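Local structure of methanol--corrinoid protein co-methyltransferase (Methanosarcina barkeri, 2I2X) at residues T85-V88 with Q89-N93; K142-V145 with F146-F150; E56-I59 with K60-R64; I129-R133 with E134-L138; N94-W97 with G98-A102. The protein transfers the methyl group of methanol to the cob(I)amide carried by its partner protein MtaC, the first step of methanogenesis from methanol. All blocks are in the same frame, centred on the assembly; numbering follows the deposited sequence.

Contact 1: residues T85-V88 with Q89-N93; sequences TEHV and QQMSN. With K (potassium ion), chain S.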
# COMPACT_ATOMS: atom_id res chain seq x y z
N THR A 85 2.23 15.27 9.69
CA THR A 85 1.06 15.05 10.54
C THR A 85 -0.06 16.02 10.19
O THR A 85 0.03 17.22 10.47
CB THR A 85 1.42 15.23 12.05
OG1 THR A 85 2.58 14.42 12.35
CG2 THR A 85 0.29 14.80 12.94
N GLU A 86 -1.12 15.51 9.57
CA GLU A 86 -2.32 16.30 9.34
C GLU A 86 -3.20 16.23 10.54
O GLU A 86 -3.82 15.22 10.77
CB GLU A 86 -3.11 15.76 8.15
CG GLU A 86 -2.33 15.90 6.86
CD GLU A 86 -3.10 15.46 5.65
OE1 GLU A 86 -3.53 14.28 5.58
OE2 GLU A 86 -3.27 16.29 4.73
N HIS A 87 -3.28 17.33 11.29
CA HIS A 87 -4.13 17.39 12.49
C HIS A 87 -5.50 16.74 12.29
O HIS A 87 -6.19 17.05 11.35
CB HIS A 87 -4.30 18.84 12.94
CG HIS A 87 -3.09 19.41 13.61
ND1 HIS A 87 -3.15 20.48 14.47
CD2 HIS A 87 -1.78 19.05 13.56
CE1 HIS A 87 -1.93 20.77 14.92
NE2 HIS A 87 -1.08 19.91 14.38
N VAL A 88 -5.85 15.79 13.16
CA VAL A 88 -7.28 15.53 13.43
C VAL A 88 -7.83 16.80 14.09
O VAL A 88 -7.08 17.55 14.71
CB VAL A 88 -7.52 14.31 14.37
CG1 VAL A 88 -7.04 13.02 13.73
CG2 VAL A 88 -6.88 14.54 15.72
N GLN A 89 -9.14 17.03 13.97
CA GLN A 89 -9.71 18.34 14.34
C GLN A 89 -9.36 18.71 15.78
O GLN A 89 -9.07 19.89 16.07
CB GLN A 89 -11.22 18.38 14.10
CG GLN A 89 -12.04 17.35 14.92
CD GLN A 89 -12.27 17.78 16.39
OE1 GLN A 89 -12.17 18.98 16.75
NE2 GLN A 89 -12.55 16.80 17.25
N GLN A 90 -9.35 17.71 16.65
CA GLN A 90 -9.13 17.96 18.07
C GLN A 90 -7.75 18.49 18.37
O GLN A 90 -7.56 19.18 19.37
CB GLN A 90 -9.48 16.74 18.94
CG GLN A 90 -8.70 15.48 18.64
CD GLN A 90 -9.52 14.42 17.89
OE1 GLN A 90 -10.10 14.66 16.82
NE2 GLN A 90 -9.55 13.22 18.46
N MET A 91 -6.79 18.20 17.49
CA MET A 91 -5.41 18.69 17.67
C MET A 91 -5.27 20.18 17.37
O MET A 91 -4.29 20.82 17.78
CB MET A 91 -4.45 17.92 16.78
CG MET A 91 -4.21 16.50 17.25
SD MET A 91 -3.52 15.44 16.00
CE MET A 91 -1.91 16.21 15.73
N SER A 92 -6.24 20.71 16.64
CA SER A 92 -6.19 22.09 16.22
C SER A 92 -7.07 22.95 17.12
O SER A 92 -6.69 24.05 17.47
CB SER A 92 -6.64 22.23 14.77
OG SER A 92 -5.69 21.67 13.90
N ASN A 93 -8.24 22.41 17.48
CA ASN A 93 -9.18 23.05 18.40
C ASN A 93 -8.64 23.21 19.81
O ASN A 93 -9.01 24.14 20.51
CB ASN A 93 -10.52 22.32 18.41
CG ASN A 93 -11.34 22.58 17.15
OD1 ASN A 93 -11.61 23.73 16.79
ND2 ASN A 93 -11.71 21.51 16.45
K K S . -4.95 16.10 3.11
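His87 and Ser92 are joined by a side-chain hydrogen bond across the turn, ND1 of the histidine lying 2.9 Å from OG of the serine. The hydroxyl sits at the edge of the imidazole near its plane, with a second partner in the backbone N of Gly127. Met91 N donates to Val88 O at 2.9 Å, coming from above the carbonyl plane, an i to i-3 bond that ties the loop to the helix. Asn93 ND2 donates to Gln89 OE1 in the plane of the glutamine carbonyl.

The packing is built round Met91. Its CB lies over one face of the His87 ring, 4.0 Å from the centroid and 26° off the normal, a CH-pi contact. CG stands beside the backbone N (chi1 -72°) and the chain bends only at chi3, which turns CE back to 3.6 Å from His87 CD2. That same methyl reaches Thr85 CG2 at 3.8 Å, while Met91 SD rests 3.5 Å from Val88 CG2. Leu58 and Tyr62 of helix 55-76 pack against this methionine.

Thr85 and Glu86 end strand 80-86, one of the parallel strands of the TIM barrel. The side chain of Glu86 leaves the backbone away from the helix, and its OE2 binds the potassium ion at 2.3 Å, a site shared with Glu164 and Glu313; Lys267 also bonds to this oxygen. With one nitrogen tied to Ser92 and one face under Met91, the imidazole is probably limited in its rotation. The turn therefore separates a methionine-lined packing side from the charged metal side.

Contact 2: residues K142-V145 with F146-F150; sequences KYSV and FLEAF
Tyr143 and Leu147 meet one helical turn apart, the ring carbon CE2 of the tyrosine 3.9 Å from Leu147 CD1. The leucine brings its branch point as well as a methyl to the ring, since CG is nearly as close as CD1, and the two side chains are set at a slant to each other. Beneath them the backbone bond from Leu147 N to Tyr143 O measures 3.1 Å. Phe146 sits on the other flank of Tyr143: its CB packs against Tyr143 O, and its CD2 comes within 4.4 Å of Tyr143 CE1. The phenylalanine's own N donates to Lys142 O at 2.9 Å in a nearly straight bond (169°).

All this belongs to helix 143-155, which links strands 119-126 and 160-163 in a beta-alpha-beta unit of the TIM barrel. The two phenylalanines face the sheet. With CG of Phe146 lying opposite the backbone N (chi1 -177°), its ring extends toward the strands, and Phe150 CE2 comes in 3.4 Å above one face, displaced toward the rim. Seen from the other ring, Phe146 CZ lies at the edge of Phe150, in its plane.

On the outer side Glu148 lays its CG 3.2 Å from Ser144 O, the extended chain running back along the helix surface. Further out, Tyr143 OH is hydrogen-bonded to Asp202 of helix 181-210, which fixes the far end of the phenol, and Ile126 and Val163 of the two strands pack against Phe146. Phe150 reaches Ile203 of that same neighbouring helix.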
# COMPACT_ATOMS: atom_id res chain seq x y z
N LYS A 142 -12.91 31.79 16.34
CA LYS A 142 -12.04 30.66 16.22
C LYS A 142 -10.69 31.06 15.56
O LYS A 142 -9.68 30.35 15.68
CB LYS A 142 -12.80 29.53 15.48
CG LYS A 142 -12.74 28.14 16.15
CD LYS A 142 -13.90 27.83 17.10
CE LYS A 142 -15.28 28.15 16.47
NZ LYS A 142 -15.74 27.22 15.38
N TYR A 143 -10.65 32.23 14.92
CA TYR A 143 -9.43 32.68 14.22
C TYR A 143 -8.18 32.65 15.09
O TYR A 143 -7.12 32.20 14.65
CB TYR A 143 -9.60 34.09 13.61
CG TYR A 143 -8.54 34.42 12.58
CD1 TYR A 143 -8.65 33.97 11.27
CD2 TYR A 143 -7.40 35.16 12.92
CE1 TYR A 143 -7.66 34.24 10.32
CE2 TYR A 143 -6.40 35.44 11.97
CZ TYR A 143 -6.54 34.98 10.67
OH TYR A 143 -5.58 35.25 9.70
N SER A 144 -8.31 33.14 16.33
CA SER A 144 -7.14 33.27 17.20
C SER A 144 -6.67 31.90 17.65
O SER A 144 -5.47 31.69 17.87
CB SER A 144 -7.45 34.15 18.42
OG SER A 144 -8.48 33.60 19.21
N VAL A 145 -7.62 30.99 17.79
CA VAL A 145 -7.30 29.61 18.14
C VAL A 145 -6.49 28.99 16.99
O VAL A 145 -5.46 28.38 17.20
CB VAL A 145 -8.58 28.80 18.47
CG1 VAL A 145 -8.25 27.36 18.84
CG2 VAL A 145 -9.36 29.45 19.61
N PHE A 146 -6.98 29.21 15.77
CA PHE A 146 -6.35 28.80 14.53
C PHE A 146 -4.86 29.15 14.54
O PHE A 146 -4.00 28.28 14.35
CB PHE A 146 -7.09 29.48 13.38
CG PHE A 146 -6.60 29.10 12.01
CD1 PHE A 146 -6.50 27.77 11.62
CD2 PHE A 146 -6.27 30.09 11.09
CE1 PHE A 146 -6.08 27.44 10.34
CE2 PHE A 146 -5.85 29.76 9.80
CZ PHE A 146 -5.76 28.43 9.43
N LEU A 147 -4.57 30.43 14.79
CA LEU A 147 -3.18 30.92 14.89
C LEU A 147 -2.38 30.27 16.01
O LEU A 147 -1.19 29.98 15.82
CB LEU A 147 -3.16 32.45 15.07
CG LEU A 147 -3.69 33.32 13.93
CD1 LEU A 147 -3.32 34.80 14.19
CD2 LEU A 147 -3.22 32.85 12.53
N GLU A 148 -3.02 30.08 17.17
CA GLU A 148 -2.38 29.44 18.32
C GLU A 148 -1.93 28.03 17.95
O GLU A 148 -0.91 27.55 18.43
CB GLU A 148 -3.34 29.33 19.50
CG GLU A 148 -3.59 30.59 20.27
CD GLU A 148 -4.62 30.39 21.41
OE1 GLU A 148 -4.48 29.40 22.18
OE2 GLU A 148 -5.54 31.24 21.53
N ALA A 149 -2.71 27.35 17.11
CA ALA A 149 -2.32 26.03 16.68
C ALA A 149 -0.99 26.08 15.91
O ALA A 149 -0.07 25.29 16.19
CB ALA A 149 -3.42 25.34 15.89
N PHE A 150 -0.88 27.02 14.97
CA PHE A 150 0.34 27.14 14.19
C PHE A 150 1.48 27.47 15.13
O PHE A 150 2.53 26.85 15.05
CB PHE A 150 0.26 28.22 13.10
CG PHE A 150 -0.55 27.84 11.91
CD1 PHE A 150 0.00 27.07 10.87
CD2 PHE A 150 -1.87 28.29 11.78
CE1 PHE A 150 -0.74 26.72 9.75
CE2 PHE A 150 -2.64 27.94 10.65
CZ PHE A 150 -2.07 27.14 9.64

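Contact 3: residues E56-I59 with K60-R64; sequences EKLI and KEYER
Leu58 and Tyr62 lie one turn apart on the buried side of helix 55-76, an outer helix of the TIM barrel. Their side chains run side by side in the same direction, and Leu58 CD1 is 3.9 Å from Tyr62 CE2, with CG of the leucine just as near. The ring lies close to the helix backbone, its CD2 3.2 Å from Leu58 O. That follows from the first torsion (chi1 -76°), which sets CG of the tyrosine beside its own N and leaves the ring beside the preceding turn. The same carbonyl accepts Tyr62 N at 3.1 Å in a bond of 167°.

This helix is the crossover between parallel strands 40-43 and 80-86. Val101 of helix 95-116 packs on the ring of Tyr62.

Ile59 and Glu63 repeat the four-residue spacing on the partly exposed flank that faces helix 95-116. Glu63 N bonds to Ile59 O, and CG of the extended glutamate lies 3.4 Å from that oxygen; its OE1 comes no nearer than 4.2 Å to Ile59 CG2. Lys60 CB rests 3.2 Å from Glu56 O, while the rest of the lysine leads away from the first turn. Its NZ and Arg64 NE both form salt bridges to the terminal carboxylate of His258 of a neighbouring chain. Glu61, on another side, is paired with Arg48.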
# COMPACT_ATOMS: atom_id res chain seq x y z
N GLU A 56 -3.71 11.15 25.40
CA GLU A 56 -2.56 10.30 25.65
C GLU A 56 -2.49 9.12 24.66
O GLU A 56 -1.41 8.73 24.21
CB GLU A 56 -2.55 9.83 27.11
CG GLU A 56 -2.30 10.98 28.16
CD GLU A 56 -3.40 12.13 28.22
OE1 GLU A 56 -4.65 11.88 28.07
OE2 GLU A 56 -2.98 13.30 28.44
N LYS A 57 -3.66 8.57 24.33
CA LYS A 57 -3.77 7.52 23.32
C LYS A 57 -3.37 8.06 21.94
O LYS A 57 -2.73 7.35 21.16
CB LYS A 57 -5.20 6.96 23.27
CG LYS A 57 -5.51 5.89 24.32
CD LYS A 57 -7.02 5.83 24.64
CE LYS A 57 -7.39 4.54 25.37
NZ LYS A 57 -8.86 4.43 25.68
N LEU A 58 -3.73 9.31 21.65
CA LEU A 58 -3.36 9.99 20.42
C LEU A 58 -1.86 10.19 20.28
O LEU A 58 -1.26 9.82 19.27
CB LEU A 58 -4.07 11.33 20.36
CG LEU A 58 -4.24 11.93 18.98
CD1 LEU A 58 -4.77 10.90 17.98
CD2 LEU A 58 -5.16 13.14 19.04
N ILE A 59 -1.25 10.79 21.31
CA ILE A 59 0.20 10.95 21.41
C ILE A 59 0.90 9.60 21.25
O ILE A 59 1.90 9.48 20.54
CB ILE A 59 0.59 11.59 22.76
CG1 ILE A 59 0.20 13.07 22.77
CG2 ILE A 59 2.08 11.39 23.04
CD1 ILE A 59 0.32 13.80 24.13
N LYS A 60 0.33 8.58 21.87
CA LYS A 60 0.86 7.23 21.78
C LYS A 60 0.86 6.69 20.34
O LYS A 60 1.88 6.18 19.86
CB LYS A 60 0.09 6.30 22.74
CG LYS A 60 0.63 4.91 22.84
CD LYS A 60 2.08 4.91 23.24
CE LYS A 60 2.60 3.48 23.41
NZ LYS A 60 4.06 3.52 23.76
N GLU A 61 -0.27 6.80 19.66
CA GLU A 61 -0.41 6.33 18.29
C GLU A 61 0.64 7.00 17.38
O GLU A 61 1.31 6.32 16.59
CB GLU A 61 -1.83 6.58 17.78
CG GLU A 61 -2.13 6.07 16.39
CD GLU A 61 -2.79 4.69 16.40
OE1 GLU A 61 -2.38 3.84 17.23
OE2 GLU A 61 -3.71 4.45 15.56
N TYR A 62 0.80 8.32 17.53
CA TYR A 62 1.77 9.07 16.75
C TYR A 62 3.21 8.68 17.08
O TYR A 62 4.08 8.69 16.20
CB TYR A 62 1.58 10.59 16.88
CG TYR A 62 0.41 11.13 16.09
CD1 TYR A 62 0.40 11.09 14.69
CD2 TYR A 62 -0.67 11.73 16.73
CE1 TYR A 62 -0.67 11.61 13.94
CE2 TYR A 62 -1.75 12.25 16.01
CZ TYR A 62 -1.75 12.19 14.61
OH TYR A 62 -2.82 12.70 13.91
N GLU A 63 3.46 8.32 18.34
CA GLU A 63 4.76 7.77 18.70
C GLU A 63 5.01 6.47 17.98
O GLU A 63 6.12 6.20 17.53
CB GLU A 63 4.90 7.59 20.20
CG GLU A 63 5.21 8.91 20.87
CD GLU A 63 5.41 8.81 22.36
OE1 GLU A 63 4.69 8.06 23.04
OE2 GLU A 63 6.29 9.52 22.87
N ARG A 64 3.98 5.65 17.86
CA ARG A 64 4.16 4.37 17.20
C ARG A 64 4.44 4.60 15.71
O ARG A 64 5.31 3.94 15.14
CB ARG A 64 2.93 3.47 17.40
CG ARG A 64 2.87 2.83 18.77
CD ARG A 64 1.49 2.22 19.04
NE ARG A 64 1.57 1.46 20.27
CZ ARG A 64 0.56 0.84 20.87
NH1 ARG A 64 -0.67 0.89 20.37
NH2 ARG A 64 0.80 0.15 22.00

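Contact 4: residues I129-R133 with E134-L138; sequences IRENR and EFLQL
Glu131 and Leu136 form a lone antiparallel bridge inside a long loop that has no regular strand, their CA atoms 4.3 Å apart. They are a non-hydrogen-bonded pair, flanked by Gln137 N to Arg130 O at 2.9 Å and Asn132 N to Phe135 O at 3.0 Å. Arg130 is the centre of an inverse gamma turn, closed by Glu131 N to Ile129 O, and from it the chain enters the hairpin.

The arginine's tip returns to the other arm of the hairpin. A bend at chi3 (-56°) brings NH1 to 3.0 Å from Leu138 O, while Leu138 CD2 lies 3.6 Å above the guanidinium plane, over its centre. Asp195 and Asp128 make salt bridges to the same group, so this buried charge is probably well balanced. Beside the bridge, Leu136 CD2 approaches Glu131 OE2 to 3.4 Å; that oxygen is salt-bridged to Arg159 of a neighbouring chain, as Arg133 is to Glu165 there.

The hairpin lies in the connection from strand 119-126 to helix 143-155. Arg130 packs on Tyr143 and Phe146 of that helix and on Ile199 of helix 181-210, while Ile129 reaches Ser92 of helix 89-93.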
# COMPACT_ATOMS: atom_id res chain seq x y z
N ILE A 129 -10.03 25.14 11.19
CA ILE A 129 -11.11 25.01 12.15
C ILE A 129 -12.13 26.18 12.10
O ILE A 129 -13.11 26.18 12.85
CB ILE A 129 -10.54 24.88 13.58
CG1 ILE A 129 -9.69 26.11 13.96
CG2 ILE A 129 -9.74 23.64 13.70
CD1 ILE A 129 -9.33 26.21 15.45
N ARG A 130 -11.91 27.16 11.22
CA ARG A 130 -12.77 28.37 11.15
C ARG A 130 -14.16 28.10 10.54
O ARG A 130 -14.53 28.67 9.53
CB ARG A 130 -12.05 29.48 10.38
CG ARG A 130 -10.68 29.88 10.95
CD ARG A 130 -9.90 30.77 9.99
NE ARG A 130 -9.73 30.15 8.67
CZ ARG A 130 -9.60 30.82 7.52
NH1 ARG A 130 -9.62 32.16 7.48
NH2 ARG A 130 -9.47 30.13 6.39
N GLU A 131 -14.91 27.22 11.20
CA GLU A 131 -16.23 26.78 10.73
C GLU A 131 -17.06 26.20 11.90
O GLU A 131 -16.50 25.65 12.84
CB GLU A 131 -16.06 25.75 9.62
CG GLU A 131 -17.34 25.16 9.13
CD GLU A 131 -17.19 24.41 7.84
OE1 GLU A 131 -16.42 23.43 7.80
OE2 GLU A 131 -17.90 24.78 6.87
N ASN A 132 -18.39 26.38 11.87
CA ASN A 132 -19.29 25.66 12.76
C ASN A 132 -20.26 24.88 11.93
O ASN A 132 -20.14 24.87 10.71
CB ASN A 132 -20.04 26.57 13.76
CG ASN A 132 -20.83 27.71 13.08
OD1 ASN A 132 -20.70 28.87 13.49
ND2 ASN A 132 -21.64 27.39 12.07
N ARG A 133 -21.20 24.23 12.60
CA ARG A 133 -22.21 23.39 11.94
C ARG A 133 -22.99 24.09 10.80
O ARG A 133 -23.24 23.48 9.77
CB ARG A 133 -23.15 22.81 13.01
CG ARG A 133 -24.54 22.38 12.55
CD ARG A 133 -24.98 21.19 13.37
NE ARG A 133 -26.43 20.96 13.48
CZ ARG A 133 -27.23 20.59 12.49
NH1 ARG A 133 -26.79 20.43 11.24
NH2 ARG A 133 -28.51 20.38 12.75
N GLU A 134 -23.36 25.36 10.96
CA GLU A 134 -24.11 26.05 9.91
C GLU A 134 -23.27 26.78 8.85
O GLU A 134 -23.58 26.70 7.68
CB GLU A 134 -25.25 26.95 10.45
CG GLU A 134 -25.10 27.52 11.87
CD GLU A 134 -25.36 26.48 12.99
OE1 GLU A 134 -24.64 26.53 14.02
OE2 GLU A 134 -26.27 25.62 12.83
N PHE A 135 -22.22 27.49 9.26
CA PHE A 135 -21.39 28.21 8.28
C PHE A 135 -19.92 28.42 8.59
O PHE A 135 -19.45 28.21 9.71
CB PHE A 135 -21.96 29.59 7.85
CG PHE A 135 -23.15 30.06 8.63
CD1 PHE A 135 -23.00 30.62 9.89
CD2 PHE A 135 -24.42 30.00 8.05
CE1 PHE A 135 -24.11 31.08 10.59
CE2 PHE A 135 -25.54 30.45 8.73
CZ PHE A 135 -25.39 31.00 10.01
N LEU A 136 -19.21 28.85 7.54
CA LEU A 136 -17.83 29.27 7.65
C LEU A 136 -17.80 30.45 8.58
O LEU A 136 -18.76 31.24 8.63
CB LEU A 136 -17.26 29.65 6.28
CG LEU A 136 -17.04 28.54 5.24
CD1 LEU A 136 -16.50 29.10 3.91
CD2 LEU A 136 -16.12 27.44 5.78
N GLN A 137 -16.70 30.56 9.30
CA GLN A 137 -16.45 31.65 10.21
C GLN A 137 -14.98 32.02 10.11
O GLN A 137 -14.21 31.93 11.07
CB GLN A 137 -16.80 31.22 11.62
CG GLN A 137 -18.31 31.10 11.82
CD GLN A 137 -18.68 31.17 13.28
OE1 GLN A 137 -19.29 32.16 13.72
NE2 GLN A 137 -18.29 30.13 14.05
N LEU A 138 -14.61 32.46 8.92
CA LEU A 138 -13.21 32.61 8.55
C LEU A 138 -12.51 33.69 9.33
O LEU A 138 -11.28 33.68 9.42
CB LEU A 138 -13.10 32.89 7.06
CG LEU A 138 -13.65 31.86 6.08
CD1 LEU A 138 -13.33 32.31 4.67
CD2 LEU A 138 -13.08 30.45 6.34

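Contact 5: residues N94-W97 with G98-A102; sequences NPSW and GAEVA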
# COMPACT_ATOMS: atom_id res chain seq x y z
N ASN A 94 -7.73 22.31 20.19
CA ASN A 94 -6.96 22.43 21.43
C ASN A 94 -5.50 22.55 21.05
O ASN A 94 -4.80 21.53 20.95
CB ASN A 94 -7.17 21.22 22.33
CG ASN A 94 -8.64 20.86 22.49
OD1 ASN A 94 -9.37 21.52 23.24
ND2 ASN A 94 -9.09 19.83 21.77
N PRO A 95 -5.03 23.78 20.82
CA PRO A 95 -3.64 23.95 20.34
C PRO A 95 -2.57 23.08 21.04
O PRO A 95 -1.66 22.59 20.37
CB PRO A 95 -3.38 25.45 20.55
CG PRO A 95 -4.74 26.06 20.40
CD PRO A 95 -5.73 25.07 20.96
N SER A 96 -2.66 22.89 22.34
CA SER A 96 -1.61 22.19 23.08
C SER A 96 -1.56 20.68 22.70
O SER A 96 -0.53 20.04 22.82
CB SER A 96 -1.76 22.40 24.59
OG SER A 96 -2.94 21.75 25.08
N TRP A 97 -2.68 20.14 22.23
CA TRP A 97 -2.70 18.77 21.71
C TRP A 97 -1.76 18.59 20.51
O TRP A 97 -0.86 17.75 20.52
CB TRP A 97 -4.12 18.37 21.32
CG TRP A 97 -5.02 18.03 22.48
CD1 TRP A 97 -5.16 18.72 23.66
CD2 TRP A 97 -5.94 16.93 22.55
NE1 TRP A 97 -6.08 18.10 24.46
CE2 TRP A 97 -6.57 17.00 23.81
CE3 TRP A 97 -6.26 15.87 21.68
CZ2 TRP A 97 -7.53 16.05 24.22
CZ3 TRP A 97 -7.22 14.94 22.09
CH2 TRP A 97 -7.83 15.03 23.36
N GLY A 98 -1.95 19.40 19.49
CA GLY A 98 -1.04 19.40 18.37
C GLY A 98 0.39 19.67 18.79
O GLY A 98 1.31 19.03 18.29
N ALA A 99 0.59 20.60 19.72
CA ALA A 99 1.95 20.90 20.19
C ALA A 99 2.62 19.66 20.79
O ALA A 99 3.80 19.41 20.57
CB ALA A 99 1.92 22.01 21.22
N GLU A 100 1.85 18.89 21.54
CA GLU A 100 2.42 17.80 22.29
C GLU A 100 2.66 16.59 21.40
O GLU A 100 3.64 15.87 21.59
CB GLU A 100 1.55 17.45 23.49
CG GLU A 100 1.75 18.39 24.65
CD GLU A 100 0.84 18.07 25.82
OE1 GLU A 100 0.87 16.91 26.32
OE2 GLU A 100 0.10 18.98 26.24
N VAL A 101 1.80 16.39 20.41
CA VAL A 101 2.12 15.42 19.38
C VAL A 101 3.41 15.84 18.66
O VAL A 101 4.31 15.02 18.45
CB VAL A 101 0.96 15.23 18.38
CG1 VAL A 101 1.40 14.35 17.21
CG2 VAL A 101 -0.27 14.65 19.08
N ALA A 102 3.52 17.12 18.33
CA ALA A 102 4.70 17.62 17.64
C ALA A 102 5.93 17.29 18.46
O ALA A 102 6.95 16.87 17.93
CB ALA A 102 4.61 19.14 17.42
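Val101 N donates to Trp97 O at 3.0 Å in an almost straight bond (172°), and the valine's CG2 lies 3.5 Å from that same oxygen. A second, weak bond reaches Trp97 O from Glu100 N, so the carbonyl serves two donors. The tight side of this first part of helix 95-116 is made by the buried Gly98, Ala99 and Val101. Gly98 has no side chain to hold the next layer off, and its backbone comes close to helix 89-93. Ala99 is buried too, its CB 3.5 Å from Ser96 O, while its N bonds to Pro95 O at 3.1 Å in the carbonyl plane.

The helix starts straight after helix 89-93, with Asn94 as the residue where the chain leaves the earlier helical path. Pro95 stands near the start of the helix, where its missing N-H costs no helical bond, and Trp97 N bonds to Asn94 O at 2.8 Å. Asn94 ND2 hangs 4.2 Å above the indole, over its centre, and is hydrogen-bonded to Gln90 O. The indole, with CG beside the backbone N (chi1 -76°), packs on Lys55 and Leu58 of helix 55-76.

The looser side is that of Ser96 and Glu100. Their backbones are bonded, N of the glutamate to O of the serine at 2.9 Å, yet the side chains barely meet, Ser96 CB lying 4.2 Å from Glu100 OE2. Ser96 is exposed, and the extended glutamate runs out to a salt bridge with Lys55, whereas Val101, one residue further on, is buried.

Contacts 1, 3 and 5 share one apolar layer: Tyr62 touches Thr85 and Met91 of contact 1 and Val101 of contact 5. Contact 1 lies deepest, at the metal end of its strand, and is the one that mixes metal binding with side-chain hydrogen bonds. Contacts 2, 3 and 5 are helical, with backbone bonds in common, each burying one side and opening the other. They differ in what they bury: phenylalanines in contact 2, Leu58 and Tyr62 in contact 3, small residues in contact 5. Pro95 packs on Glu148, joining contacts 5 and 2. Contact 4, an irregular hairpin, adds charged side chains to two backbone bonds and, like contact 3, reaches a neighbouring chain.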